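Local coordinates for N-terminal acetyltransferase-like protein (Chaetomium thermophilum, PDB 5NNP) that probably serves as the helical-repeat auxiliary subunit of an N-terminal acetyltransferase, the scaffold that carries a partner chain in the complex, at residues V224-A229 / P253-Y258; Y231-A236 / K243-L248; D257-L262 / S290-R295; S264-S269 / K277-E282. One frame throughout, in Å; residues are numbered along the deposited sequence.

Successive helices of a TPR-like solenoid offer a worked example of how one helix can serve several neighbours. Helix 221-234 takes part in interactions 1 and 2, and helix 256-265 in interactions 1, 3 and 4. Interactions 2 and 4 each join the C-terminal part of one helix to the next helix of the chain, partly buried; interaction 4 is wholly aliphatic, whereas interaction 2 pairs a leucine-alanine contact with a serine at a tyrosine edge. Interactions 1 and 3 span more sequence and are carried by Tyr258 and Tyr259. In interaction 1 Tyr258 is hydrogen-bonded to a carboxylate at a partly buried site, whereas every touching residue of interaction 3 is buried, and there Tyr259 meets mainly two alanines.

Interaction 1: residues V224-A229 / P253-Y258; sequences VMELRA and PEHMDY
The carboxylate of Glu226 overlaps the phenol end of Tyr258, with OE2 at the rim of the ring and in its plane. Tyr258 OH donates to Glu226 OE2 in a hydrogen bond modelled at 2.5 Å, a length that is doubtful. The two side chains cross at about a right angle, and the carboxylate is turned 74° from the ring plane. Beyond CG the glutamate chain is extended, which carries the acid group across to helix 256-265. His255 adds a second layer: its ND1 stands 3.0 Å above the centre of the Tyr258 ring, on one face, and its CE1 is 4.3 Å from Glu226 OE2. Leu248 of the intervening helix 238-251 packs on both Glu226 and Tyr258. The other carboxylate oxygen, OE1, is hydrogen-bonded to a bound glycerol, probably from the crystallisation liquor. Replacing Glu226 by an alanine is likely to leave the Tyr258 hydroxyl without this acceptor and the phenol end freer to shift. Near this site, His255 and Met256 also pack against the chain of another protein. The result is a polar side-chain link between helices 221-234 and 256-265, alternate helices of a TPR-like helical solenoid, across the intervening helix 238-251.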
loop_
_atom_site.group_PDB
_atom_site.type_symbol
_atom_site.label_atom_id
_atom_site.label_comp_id
_atom_site.label_asym_id
_atom_site.label_seq_id
_atom_site.Cartn_x
_atom_site.Cartn_y
_atom_site.Cartn_z
ATOM N N VAL A 224 4.333 -23.208 0.213
ATOM C CA VAL A 224 3.971 -24.610 0.362
ATOM C C VAL A 224 3.714 -24.899 1.837
ATOM O O VAL A 224 2.762 -25.585 2.198
ATOM C CB VAL A 224 5.064 -25.557 -0.184
ATOM C CG1 VAL A 224 4.805 -26.998 0.245
ATOM C CG2 VAL A 224 5.138 -25.484 -1.690
ATOM N N MET A 225 4.552 -24.348 2.700
ATOM C CA MET A 225 4.438 -24.653 4.118
ATOM C C MET A 225 3.204 -24.024 4.743
ATOM O O MET A 225 2.573 -24.633 5.606
ATOM C CB MET A 225 5.692 -24.199 4.855
ATOM C CG MET A 225 6.901 -25.038 4.528
ATOM S SD MET A 225 8.359 -24.475 5.416
ATOM C CE MET A 225 9.597 -25.481 4.571
ATOM N N GLU A 226 2.861 -22.812 4.311
ATOM C CA GLU A 226 1.701 -22.130 4.871
ATOM C C GLU A 226 0.387 -22.703 4.336
ATOM O O GLU A 226 -0.568 -22.878 5.098
ATOM C CB GLU A 226 1.788 -20.627 4.609
ATOM C CG GLU A 226 2.730 -19.910 5.575
ATOM C CD GLU A 226 2.595 -18.407 5.530
ATOM O OE1 GLU A 226 2.088 -17.890 4.510
ATOM O OE2 GLU A 226 3.003 -17.740 6.513
ATOM N N LEU A 227 0.351 -23.019 3.042
ATOM C CA LEU A 227 -0.810 -23.685 2.452
ATOM C C LEU A 227 -1.058 -25.045 3.118
ATOM O O LEU A 227 -2.198 -25.388 3.455
ATOM C CB LEU A 227 -0.633 -23.850 0.939
ATOM C CG LEU A 227 -0.651 -22.561 0.115
ATOM C CD1 LEU A 227 -0.288 -22.849 -1.324
ATOM C CD2 LEU A 227 -2.007 -21.907 0.170
ATOM N N ARG A 228 0.007 -25.813 3.330
ATOM C CA ARG A 228 -0.153 -27.116 3.967
ATOM C C ARG A 228 -0.795 -26.977 5.358
ATOM O O ARG A 228 -1.730 -27.706 5.690
ATOM C CB ARG A 228 1.191 -27.853 4.055
ATOM C CG ARG A 228 1.139 -29.168 4.837
ATOM C CD ARG A 228 2.164 -30.201 4.348
ATOM N NE ARG A 228 3.525 -29.686 4.362
ATOM C CZ ARG A 228 4.359 -29.748 3.330
ATOM N NH1 ARG A 228 3.975 -30.324 2.205
ATOM N NH2 ARG A 228 5.581 -29.229 3.429
ATOM N N ALA A 229 -0.318 -26.032 6.164
ATOM C CA ALA A 229 -0.842 -25.896 7.523
ATOM C C ALA A 229 -2.280 -25.410 7.502
ATOM O O ALA A 229 -3.136 -25.938 8.211
ATOM C CB ALA A 229 0.022 -24.947 8.352
ATOM N N PRO A 253 10.327 -17.994 14.090
ATOM C CA PRO A 253 9.858 -18.021 15.475
ATOM C C PRO A 253 9.153 -16.735 15.878
ATOM O O PRO A 253 8.632 -16.649 16.988
ATOM C CB PRO A 253 11.148 -18.218 16.270
ATOM C CG PRO A 253 12.041 -18.928 15.328
ATOM C CD PRO A 253 11.760 -18.305 14.001
ATOM N N GLU A 254 9.105 -15.772 14.968
ATOM C CA GLU A 254 8.643 -14.424 15.279
ATOM C C GLU A 254 7.227 -14.118 14.761
ATOM O O GLU A 254 6.782 -12.973 14.801
ATOM C CB GLU A 254 9.630 -13.414 14.693
ATOM C CG GLU A 254 10.108 -12.383 15.671
ATOM C CD GLU A 254 10.656 -13.001 16.940
ATOM O OE1 GLU A 254 11.312 -14.063 16.848
ATOM O OE2 GLU A 254 10.424 -12.419 18.027
ATOM N N HIS A 255 6.527 -15.136 14.276
ATOM C CA HIS A 255 5.250 -14.918 13.608
ATOM C C HIS A 255 4.042 -15.422 14.435
ATOM O O HIS A 255 3.739 -16.619 14.424
ATOM C CB HIS A 255 5.294 -15.597 12.238
ATOM C CG HIS A 255 4.127 -15.275 11.360
ATOM N ND1 HIS A 255 3.210 -16.225 10.966
ATOM C CD2 HIS A 255 3.730 -14.112 10.795
ATOM C CE1 HIS A 255 2.298 -15.660 10.196
ATOM N NE2 HIS A 255 2.587 -14.377 10.081
ATOM N N MET A 256 3.372 -14.499 15.137
ATOM C CA MET A 256 2.224 -14.775 16.023
ATOM C C MET A 256 1.284 -15.907 15.625
ATOM O O MET A 256 0.934 -16.743 16.454
ATOM C CB MET A 256 1.358 -13.522 16.173
ATOM C CG MET A 256 0.176 -13.640 17.116
ATOM S SD MET A 256 -0.739 -12.088 17.336
ATOM C CE MET A 256 0.339 -11.222 18.473
ATOM N N ASP A 257 0.845 -15.921 14.374
ATOM C CA ASP A 257 -0.166 -16.891 13.962
ATOM C C ASP A 257 0.311 -18.342 13.980
ATOM O O ASP A 257 -0.510 -19.255 14.130
ATOM C CB ASP A 257 -0.701 -16.545 12.574
ATOM C CG ASP A 257 -1.559 -15.307 12.581
ATOM O OD1 ASP A 257 -1.991 -14.894 13.681
ATOM O OD2 ASP A 257 -1.795 -14.743 11.496
ATOM N N TYR A 258 1.615 -18.570 13.833
ATOM C CA TYR A 258 2.127 -19.940 13.890
ATOM C C TYR A 258 1.935 -20.503 15.297
ATOM O O TYR A 258 1.607 -21.683 15.451
ATOM C CB TYR A 258 3.604 -20.021 13.487
ATOM C CG TYR A 258 3.909 -19.560 12.072
ATOM C CD1 TYR A 258 2.922 -19.557 11.084
ATOM C CD2 TYR A 258 5.179 -19.122 11.726
ATOM C CE1 TYR A 258 3.198 -19.136 9.792
ATOM C CE2 TYR A 258 5.460 -18.692 10.440
ATOM C CZ TYR A 258 4.466 -18.704 9.471
ATOM O OH TYR A 258 4.738 -18.266 8.189
#

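Interaction 2: residues Y231-A236 / K243-L248; sequences YLSKLA and KAYRAL
Leu232 comes first along the helix end, its CD1 reaching Ala244 CB at 4.2 Å, and these two residues also have the nearest CA atoms of the pair of segments, 8.3 Å apart. The methyl of Ala244 points toward helix 221-234, so a leucine branch on one side meets a bare methyl on the other. One residue on, Ser233 lies at the end of the Tyr245 ring: its CB is near the ring plane, at the edge, and its OG is 3.7 Å from Tyr245 OH, too far to count as a hydrogen bond. The serine hydroxyl is engaged on its own helix instead, with the carbonyls of Ala229 and Ser230. Its chi1 of 56° sets OG between the backbone N and the carbonyl carbon, where it can turn back to that preceding turn. After Lys234 the helix stops, and Ala236, with positive phi, closes it in a Schellman motif, its N bonded to Ser233 O at 2.9 Å. The chain then turns into helix 238-251, completing a helical hairpin. With no hydrogen bond between the segments, the chemistry implies that they are held here by apolar and van der Waals contact, while the Ser233 hydroxyl is satisfied within its own helix.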
loop_
_atom_site.group_PDB
_atom_site.type_symbol
_atom_site.label_atom_id
_atom_site.label_comp_id
_atom_site.label_asym_id
_atom_site.label_seq_id
_atom_site.Cartn_x
_atom_site.Cartn_y
_atom_site.Cartn_z
ATOM N N TYR A 231 -4.569 -25.776 5.188
ATOM C CA TYR A 231 -5.506 -26.796 4.715
ATOM C C TYR A 231 -5.733 -27.875 5.758
ATOM O O TYR A 231 -6.871 -28.298 6.002
ATOM C CB TYR A 231 -4.995 -27.458 3.441
ATOM C CG TYR A 231 -4.879 -26.564 2.237
ATOM C CD1 TYR A 231 -5.674 -25.438 2.100
ATOM C CD2 TYR A 231 -3.980 -26.863 1.218
ATOM C CE1 TYR A 231 -5.577 -24.633 0.985
ATOM C CE2 TYR A 231 -3.873 -26.063 0.101
ATOM C CZ TYR A 231 -4.674 -24.950 -0.014
ATOM O OH TYR A 231 -4.565 -24.153 -1.131
ATOM N N LEU A 232 -4.640 -28.359 6.344
ATOM C CA LEU A 232 -4.753 -29.376 7.377
ATOM C C LEU A 232 -5.634 -28.882 8.518
ATOM O O LEU A 232 -6.477 -29.628 9.018
ATOM C CB LEU A 232 -3.381 -29.773 7.917
ATOM C CG LEU A 232 -2.482 -30.622 7.021
ATOM C CD1 LEU A 232 -1.131 -30.841 7.685
ATOM C CD2 LEU A 232 -3.132 -31.959 6.681
ATOM N N SER A 233 -5.458 -27.622 8.919
ATOM C CA SER A 233 -6.225 -27.100 10.046
ATOM C C SER A 233 -7.707 -27.029 9.690
ATOM O O SER A 233 -8.551 -27.467 10.469
ATOM C CB SER A 233 -5.708 -25.734 10.502
ATOM O OG SER A 233 -5.693 -24.795 9.448
ATOM N N LYS A 234 -8.020 -26.508 8.510
ATOM C CA LYS A 234 -9.406 -26.471 8.039
ATOM C C LYS A 234 -10.039 -27.849 7.892
ATOM O O LYS A 234 -11.254 -27.980 7.987
ATOM C CB LYS A 234 -9.493 -25.738 6.702
ATOM C CG LYS A 234 -9.212 -24.262 6.812
ATOM C CD LYS A 234 -9.291 -23.616 5.461
ATOM C CE LYS A 234 -9.199 -22.115 5.544
ATOM N NZ LYS A 234 -9.372 -21.553 4.175
ATOM N N LEU A 235 -9.228 -28.875 7.656
ATOM C CA LEU A 235 -9.750 -30.233 7.546
ATOM C C LEU A 235 -9.792 -30.916 8.911
ATOM O O LEU A 235 -10.178 -32.078 9.023
ATOM C CB LEU A 235 -8.914 -31.046 6.563
ATOM C CG LEU A 235 -8.965 -30.491 5.136
ATOM C CD1 LEU A 235 -8.016 -31.229 4.204
ATOM C CD2 LEU A 235 -10.371 -30.576 4.618
ATOM N N ALA A 236 -9.409 -30.181 9.952
ATOM C CA ALA A 236 -9.452 -30.683 11.328
ATOM C C ALA A 236 -8.534 -31.879 11.501
ATOM O O ALA A 236 -8.780 -32.761 12.319
ATOM C CB ALA A 236 -10.857 -31.038 11.717
ATOM N N LYS A 243 2.171 -30.610 13.447
ATOM C CA LYS A 243 3.503 -30.786 12.885
ATOM C C LYS A 243 3.838 -29.689 11.875
ATOM O O LYS A 243 4.992 -29.266 11.756
ATOM C CB LYS A 243 3.638 -32.162 12.231
ATOM C CG LYS A 243 5.034 -32.429 11.688
ATOM C CD LYS A 243 5.241 -33.875 11.281
ATOM C CE LYS A 243 6.715 -34.147 11.003
ATOM N NZ LYS A 243 6.951 -35.571 10.628
ATOM N N ALA A 244 2.818 -29.217 11.166
ATOM C CA ALA A 244 3.006 -28.220 10.119
ATOM C C ALA A 244 3.314 -26.846 10.685
ATOM O O ALA A 244 4.155 -26.122 10.152
ATOM C CB ALA A 244 1.774 -28.156 9.228
ATOM N N TYR A 245 2.627 -26.485 11.761
ATOM C CA TYR A 245 2.853 -25.198 12.405
ATOM C C TYR A 245 4.202 -25.177 13.124
ATOM O O TYR A 245 4.857 -24.126 13.205
ATOM C CB TYR A 245 1.712 -24.871 13.369
ATOM C CG TYR A 245 0.499 -24.326 12.659
ATOM C CD1 TYR A 245 0.556 -23.104 11.982
ATOM C CD2 TYR A 245 -0.697 -25.036 12.632
ATOM C CE1 TYR A 245 -0.557 -22.594 11.306
ATOM C CE2 TYR A 245 -1.814 -24.535 11.962
ATOM C CZ TYR A 245 -1.733 -23.314 11.302
ATOM O OH TYR A 245 -2.831 -22.807 10.655
ATOM N N ARG A 246 4.631 -26.341 13.609
ATOM C CA ARG A 246 5.962 -26.456 14.182
ATOM C C ARG A 246 7.031 -26.180 13.126
ATOM O O ARG A 246 8.012 -25.481 13.398
ATOM C CB ARG A 246 6.171 -27.832 14.805
ATOM C CG ARG A 246 5.476 -27.993 16.128
ATOM C CD ARG A 246 5.929 -29.235 16.854
ATOM N NE ARG A 246 5.783 -29.046 18.296
ATOM C CZ ARG A 246 4.729 -29.436 19.002
ATOM N NH1 ARG A 246 3.725 -30.064 18.399
ATOM N NH2 ARG A 246 4.688 -29.205 20.307
ATOM N N ALA A 247 6.838 -26.722 11.925
ATOM C CA ALA A 247 7.747 -26.458 10.804
ATOM C C ALA A 247 7.876 -24.962 10.503
ATOM O O ALA A 247 8.982 -24.457 10.274
ATOM C CB ALA A 247 7.283 -27.196 9.569
ATOM N N LEU A 248 6.744 -24.261 10.520
ATOM C CA LEU A 248 6.731 -22.831 10.247
ATOM C C LEU A 248 7.388 -22.050 11.383
ATOM O O LEU A 248 8.062 -21.037 11.145
ATOM C CB LEU A 248 5.301 -22.338 10.016
ATOM C CG LEU A 248 4.693 -22.718 8.658
ATOM C CD1 LEU A 248 3.169 -22.667 8.700
ATOM C CD2 LEU A 248 5.228 -21.812 7.541
#

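Interaction 3: residues D257-L262 / S290-R295; sequences DYYKGL and SDAAKR
Tyr259 reaches across from helix 256-265 and sets its phenol end against the start of helix 292-295. Its OH is 3.8 Å from Ala293 CB, and its CE2 lies 4.4 Å from Ala292 CB, which approaches the ring obliquely. With chi1 at -67°, CG is anti to the carbonyl carbon, and the ring extends from its helix toward the two small methyls. Ser290 OG is 4.2 Å from the hydroxyl and is not bonded to it; Tyr259 OH is instead hydrogen-bonded to the carbonyl of Pro253, while Tyr280 stacks on the ring. The serine has its own task, since Ser290 OG accepts from Ala293 N at 2.9 Å, a nearly straight capping bond (164°) at the beginning of the short helix. Within this TPR-like solenoid the cap lies in the turn between helices 273-286 and 292-295 and helps to set its course. Farther out, Glu254, in the loop before helix 256-265, holds the start of the other segment: one carboxylate oxygen is bonded to Ser290 OG and the other to Ala292 N. Arg295 NH2 forms a salt bridge with Asp291 OD2 at 3.0 Å, met 47° out of the carboxylate plane, and Tyr313 and Asn328 also bind that carboxylate.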
loop_
_atom_site.group_PDB
_atom_site.type_symbol
_atom_site.label_atom_id
_atom_site.label_comp_id
_atom_site.label_asym_id
_atom_site.label_seq_id
_atom_site.Cartn_x
_atom_site.Cartn_y
_atom_site.Cartn_z
ATOM N N ASP A 257 0.845 -15.921 14.374
ATOM C CA ASP A 257 -0.166 -16.891 13.962
ATOM C C ASP A 257 0.311 -18.342 13.980
ATOM O O ASP A 257 -0.510 -19.255 14.130
ATOM C CB ASP A 257 -0.701 -16.545 12.574
ATOM C CG ASP A 257 -1.559 -15.307 12.581
ATOM O OD1 ASP A 257 -1.991 -14.894 13.681
ATOM O OD2 ASP A 257 -1.795 -14.743 11.496
ATOM N N TYR A 258 1.615 -18.570 13.833
ATOM C CA TYR A 258 2.127 -19.940 13.890
ATOM C C TYR A 258 1.935 -20.503 15.297
ATOM O O TYR A 258 1.607 -21.683 15.451
ATOM C CB TYR A 258 3.604 -20.021 13.487
ATOM C CG TYR A 258 3.909 -19.560 12.072
ATOM C CD1 TYR A 258 2.922 -19.557 11.084
ATOM C CD2 TYR A 258 5.179 -19.122 11.726
ATOM C CE1 TYR A 258 3.198 -19.136 9.792
ATOM C CE2 TYR A 258 5.460 -18.692 10.440
ATOM C CZ TYR A 258 4.466 -18.704 9.471
ATOM O OH TYR A 258 4.738 -18.266 8.189
ATOM N N TYR A 259 2.125 -19.669 16.326
ATOM C CA TYR A 259 1.865 -20.138 17.688
ATOM C C TYR A 259 0.365 -20.430 17.879
ATOM O O TYR A 259 -0.004 -21.464 18.442
ATOM C CB TYR A 259 2.351 -19.128 18.735
ATOM C CG TYR A 259 3.852 -18.947 18.788
ATOM C CD1 TYR A 259 4.650 -19.811 19.526
ATOM C CD2 TYR A 259 4.471 -17.900 18.116
ATOM C CE1 TYR A 259 6.031 -19.649 19.583
ATOM C CE2 TYR A 259 5.843 -17.732 18.160
ATOM C CZ TYR A 259 6.618 -18.609 18.895
ATOM O OH TYR A 259 7.982 -18.428 18.939
ATOM N N LYS A 260 -0.492 -19.525 17.406
ATOM C CA LYS A 260 -1.934 -19.733 17.495
ATOM C C LYS A 260 -2.318 -21.067 16.864
ATOM O O LYS A 260 -2.983 -21.891 17.498
ATOM C CB LYS A 260 -2.706 -18.592 16.827
ATOM C CG LYS A 260 -2.689 -17.299 17.619
ATOM C CD LYS A 260 -3.491 -16.201 16.950
ATOM C CE LYS A 260 -3.489 -14.936 17.796
ATOM N NZ LYS A 260 -4.413 -13.908 17.238
ATOM N N GLY A 261 -1.867 -21.279 15.628
ATOM C CA GLY A 261 -2.086 -22.522 14.915
ATOM C C GLY A 261 -1.636 -23.760 15.671
ATOM O O GLY A 261 -2.405 -24.710 15.801
ATOM N N LEU A 262 -0.400 -23.760 16.165
ATOM C CA LEU A 262 0.117 -24.896 16.927
ATOM C C LEU A 262 -0.770 -25.173 18.121
ATOM O O LEU A 262 -1.247 -26.298 18.327
ATOM C CB LEU A 262 1.549 -24.640 17.411
ATOM C CG LEU A 262 2.161 -25.769 18.248
ATOM C CD1 LEU A 262 2.174 -27.089 17.457
ATOM C CD2 LEU A 262 3.567 -25.418 18.735
ATOM N N SER A 290 14.746 -15.135 19.922
ATOM C CA SER A 290 13.364 -14.785 19.629
ATOM C C SER A 290 12.795 -13.907 20.725
ATOM O O SER A 290 12.770 -14.299 21.891
ATOM C CB SER A 290 12.487 -16.019 19.468
ATOM O OG SER A 290 11.124 -15.623 19.464
ATOM N N ASP A 291 12.353 -12.713 20.351
ATOM C CA ASP A 291 11.638 -11.869 21.289
ATOM C C ASP A 291 10.244 -12.447 21.515
ATOM O O ASP A 291 9.770 -12.509 22.654
ATOM C CB ASP A 291 11.536 -10.433 20.790
ATOM C CG ASP A 291 10.967 -9.503 21.839
ATOM O OD1 ASP A 291 11.518 -9.447 22.971
ATOM O OD2 ASP A 291 9.960 -8.838 21.538
ATOM N N ALA A 292 9.607 -12.878 20.425
ATOM C CA ALA A 292 8.253 -13.424 20.462
ATOM C C ALA A 292 8.085 -14.540 21.499
ATOM O O ALA A 292 7.117 -14.544 22.277
ATOM C CB ALA A 292 7.860 -13.937 19.084
ATOM N N ALA A 293 9.027 -15.481 21.505
ATOM C CA ALA A 293 8.933 -16.643 22.376
ATOM C C ALA A 293 9.007 -16.260 23.860
ATOM O O ALA A 293 8.697 -17.079 24.726
ATOM C CB ALA A 293 10.022 -17.653 22.026
ATOM N N LYS A 294 9.418 -15.027 24.154
ATOM C CA LYS A 294 9.442 -14.547 25.538
ATOM C C LYS A 294 8.287 -13.606 25.837
ATOM O O LYS A 294 7.767 -13.595 26.951
ATOM C CB LYS A 294 10.754 -13.822 25.850
ATOM C CG LYS A 294 12.004 -14.663 25.715
ATOM C CD LYS A 294 13.252 -13.798 25.874
ATOM C CE LYS A 294 14.490 -14.645 26.088
ATOM N NZ LYS A 294 14.922 -15.335 24.837
ATOM N N ARG A 295 7.907 -12.810 24.840
ATOM C CA ARG A 295 6.995 -11.678 25.026
ATOM C C ARG A 295 5.519 -12.057 24.953
ATOM O O ARG A 295 4.698 -11.535 25.709
ATOM C CB ARG A 295 7.269 -10.602 23.975
ATOM C CG ARG A 295 6.368 -9.394 24.105
ATOM C CD ARG A 295 6.490 -8.495 22.887
ATOM N NE ARG A 295 5.657 -8.926 21.758
ATOM C CZ ARG A 295 6.076 -9.677 20.738
ATOM N NH1 ARG A 295 5.232 -10.005 19.765
ATOM N NH2 ARG A 295 7.331 -10.103 20.683
#

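Interaction 4: residues S264-S269 / K277-E282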
loop_
_atom_site.group_PDB
_atom_site.type_symbol
_atom_site.label_atom_id
_atom_site.label_comp_id
_atom_site.label_asym_id
_atom_site.label_seq_id
_atom_site.Cartn_x
_atom_site.Cartn_y
_atom_site.Cartn_z
ATOM N N SER A 264 -3.801 -24.280 18.883
ATOM C CA SER A 264 -5.101 -24.820 18.518
ATOM C C SER A 264 -5.002 -26.305 18.153
ATOM O O SER A 264 -5.823 -27.118 18.573
ATOM C CB SER A 264 -5.695 -24.041 17.354
ATOM O OG SER A 264 -7.005 -24.500 17.090
ATOM N N ALA A 265 -3.980 -26.653 17.383
ATOM C CA ALA A 265 -3.830 -28.020 16.891
ATOM C C ALA A 265 -3.571 -29.022 18.017
ATOM O O ALA A 265 -3.862 -30.211 17.881
ATOM C CB ALA A 265 -2.703 -28.088 15.862
ATOM N N LEU A 266 -3.007 -28.536 19.116
ATOM C CA LEU A 266 -2.709 -29.373 20.267
ATOM C C LEU A 266 -3.933 -29.534 21.149
ATOM O O LEU A 266 -3.922 -30.321 22.098
ATOM C CB LEU A 266 -1.566 -28.780 21.085
ATOM C CG LEU A 266 -0.181 -28.790 20.440
ATOM C CD1 LEU A 266 0.836 -28.133 21.364
ATOM C CD2 LEU A 266 0.233 -30.208 20.116
ATOM N N ASP A 267 -4.987 -28.784 20.831
ATOM C CA ASP A 267 -6.215 -28.811 21.621
ATOM C C ASP A 267 -5.962 -28.315 23.033
ATOM O O ASP A 267 -6.343 -28.959 24.003
ATOM C CB ASP A 267 -6.811 -30.226 21.662
ATOM C CG ASP A 267 -7.604 -30.560 20.413
ATOM O OD1 ASP A 267 -8.320 -29.664 19.909
ATOM O OD2 ASP A 267 -7.514 -31.712 19.930
ATOM N N ILE A 268 -5.311 -27.165 23.146
ATOM C CA ILE A 268 -5.032 -26.562 24.449
ATOM C C ILE A 268 -5.982 -25.390 24.659
ATOM O O ILE A 268 -6.087 -24.515 23.800
ATOM C CB ILE A 268 -3.566 -26.095 24.557
ATOM C CG1 ILE A 268 -2.631 -27.283 24.344
ATOM C CG2 ILE A 268 -3.290 -25.443 25.909
ATOM C CD1 ILE A 268 -1.171 -26.944 24.489
ATOM N N SER A 269 -6.695 -25.387 25.783
ATOM C CA SER A 269 -7.718 -24.373 26.015
ATOM C C SER A 269 -7.087 -23.064 26.475
ATOM O O SER A 269 -6.126 -23.072 27.249
ATOM C CB SER A 269 -8.744 -24.867 27.039
ATOM O OG SER A 269 -8.115 -25.398 28.189
ATOM N N LYS A 277 2.220 -21.815 28.109
ATOM C CA LYS A 277 3.553 -21.267 28.268
ATOM C C LYS A 277 4.603 -22.308 27.921
ATOM O O LYS A 277 5.692 -21.969 27.451
ATOM C CB LYS A 277 3.786 -20.754 29.689
ATOM C CG LYS A 277 5.125 -20.029 29.820
ATOM C CD LYS A 277 5.265 -19.301 31.132
ATOM C CE LYS A 277 6.643 -18.685 31.252
ATOM N NZ LYS A 277 6.871 -17.668 30.194
ATOM N N ALA A 278 4.267 -23.572 28.160
ATOM C CA ALA A 278 5.167 -24.681 27.866
ATOM C C ALA A 278 5.548 -24.692 26.381
ATOM O O ALA A 278 6.718 -24.840 26.015
ATOM C CB ALA A 278 4.522 -25.999 28.264
ATOM N N VAL A 279 4.548 -24.535 25.525
ATOM C CA VAL A 279 4.808 -24.411 24.106
ATOM C C VAL A 279 5.780 -23.254 23.848
ATOM O O VAL A 279 6.776 -23.414 23.148
ATOM C CB VAL A 279 3.513 -24.174 23.311
ATOM C CG1 VAL A 279 3.815 -24.077 21.828
ATOM C CG2 VAL A 279 2.513 -25.271 23.585
ATOM N N TYR A 280 5.487 -22.091 24.418
ATOM C CA TYR A 280 6.327 -20.911 24.203
ATOM C C TYR A 280 7.723 -21.065 24.792
ATOM O O TYR A 280 8.711 -20.688 24.168
ATOM C CB TYR A 280 5.660 -19.668 24.783
ATOM C CG TYR A 280 4.476 -19.214 23.979
ATOM C CD1 TYR A 280 3.192 -19.653 24.287
ATOM C CD2 TYR A 280 4.639 -18.374 22.886
ATOM C CE1 TYR A 280 2.100 -19.245 23.539
ATOM C CE2 TYR A 280 3.558 -17.957 22.137
ATOM C CZ TYR A 280 2.291 -18.397 22.469
ATOM O OH TYR A 280 1.208 -17.985 21.728
ATOM N N ASP A 281 7.809 -21.619 25.993
ATOM C CA ASP A 281 9.108 -21.809 26.626
ATOM C C ASP A 281 9.962 -22.726 25.765
ATOM O O ASP A 281 11.171 -22.541 25.640
ATOM C CB ASP A 281 8.957 -22.381 28.043
ATOM C CG ASP A 281 8.360 -21.381 29.010
ATOM O OD1 ASP A 281 8.456 -20.170 28.743
ATOM O OD2 ASP A 281 7.799 -21.797 30.041
ATOM N N GLU A 282 9.318 -23.707 25.153
ATOM C CA GLU A 282 10.033 -24.650 24.322
ATOM C C GLU A 282 10.766 -23.958 23.182
ATOM O O GLU A 282 11.928 -24.255 22.935
ATOM C CB GLU A 282 9.079 -25.693 23.773
ATOM C CG GLU A 282 9.763 -26.724 22.925
ATOM C CD GLU A 282 8.805 -27.751 22.405
ATOM O OE1 GLU A 282 7.984 -28.240 23.211
ATOM O OE2 GLU A 282 8.868 -28.057 21.193
#
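Val279 is the hub of this contact, since one of its methyls, CG2, meets both partners from segment 264-269. Leu266 CD1 lies 4.0 Å from Val279 CG2, and Ile268 CD1 comes to 4.1 Å from the same methyl. The valine therefore receives two branch ends at one carbon. Its chi1 of -179° puts CG1 anti to the backbone N and leaves CG2 anti to the carbonyl carbon, the branch that both partners touch. Leu266 and Ile268 each run past the valine in the opposite direction, so the side chains lie alongside one another instead of meeting end on.

The backbone explains how two residues of one segment can serve the same methyl. Asp267, between them, has positive phi and belongs to a Schellman motif, with its N bonded to Ser264 O at 2.9 Å. That turn takes the chain out of helical geometry, and Leu266 before it and Ile268 after it both point toward helix 273-286. Around this group, Leu262 of helix 256-265 also packs on Val279, Ile268 rests on Ala275 and Gln276, and Leu266 touches Arg246 of helix 238-251. The side chain of Asp267 forms a salt bridge with Lys238.

No hydrogen bond or salt bridge joins the two segments, and the area buried is modest. The chemistry implies that the contact between these two segments is purely apolar, and depends on the shapes of three branched side chains and on the turn that aims two of them at the third.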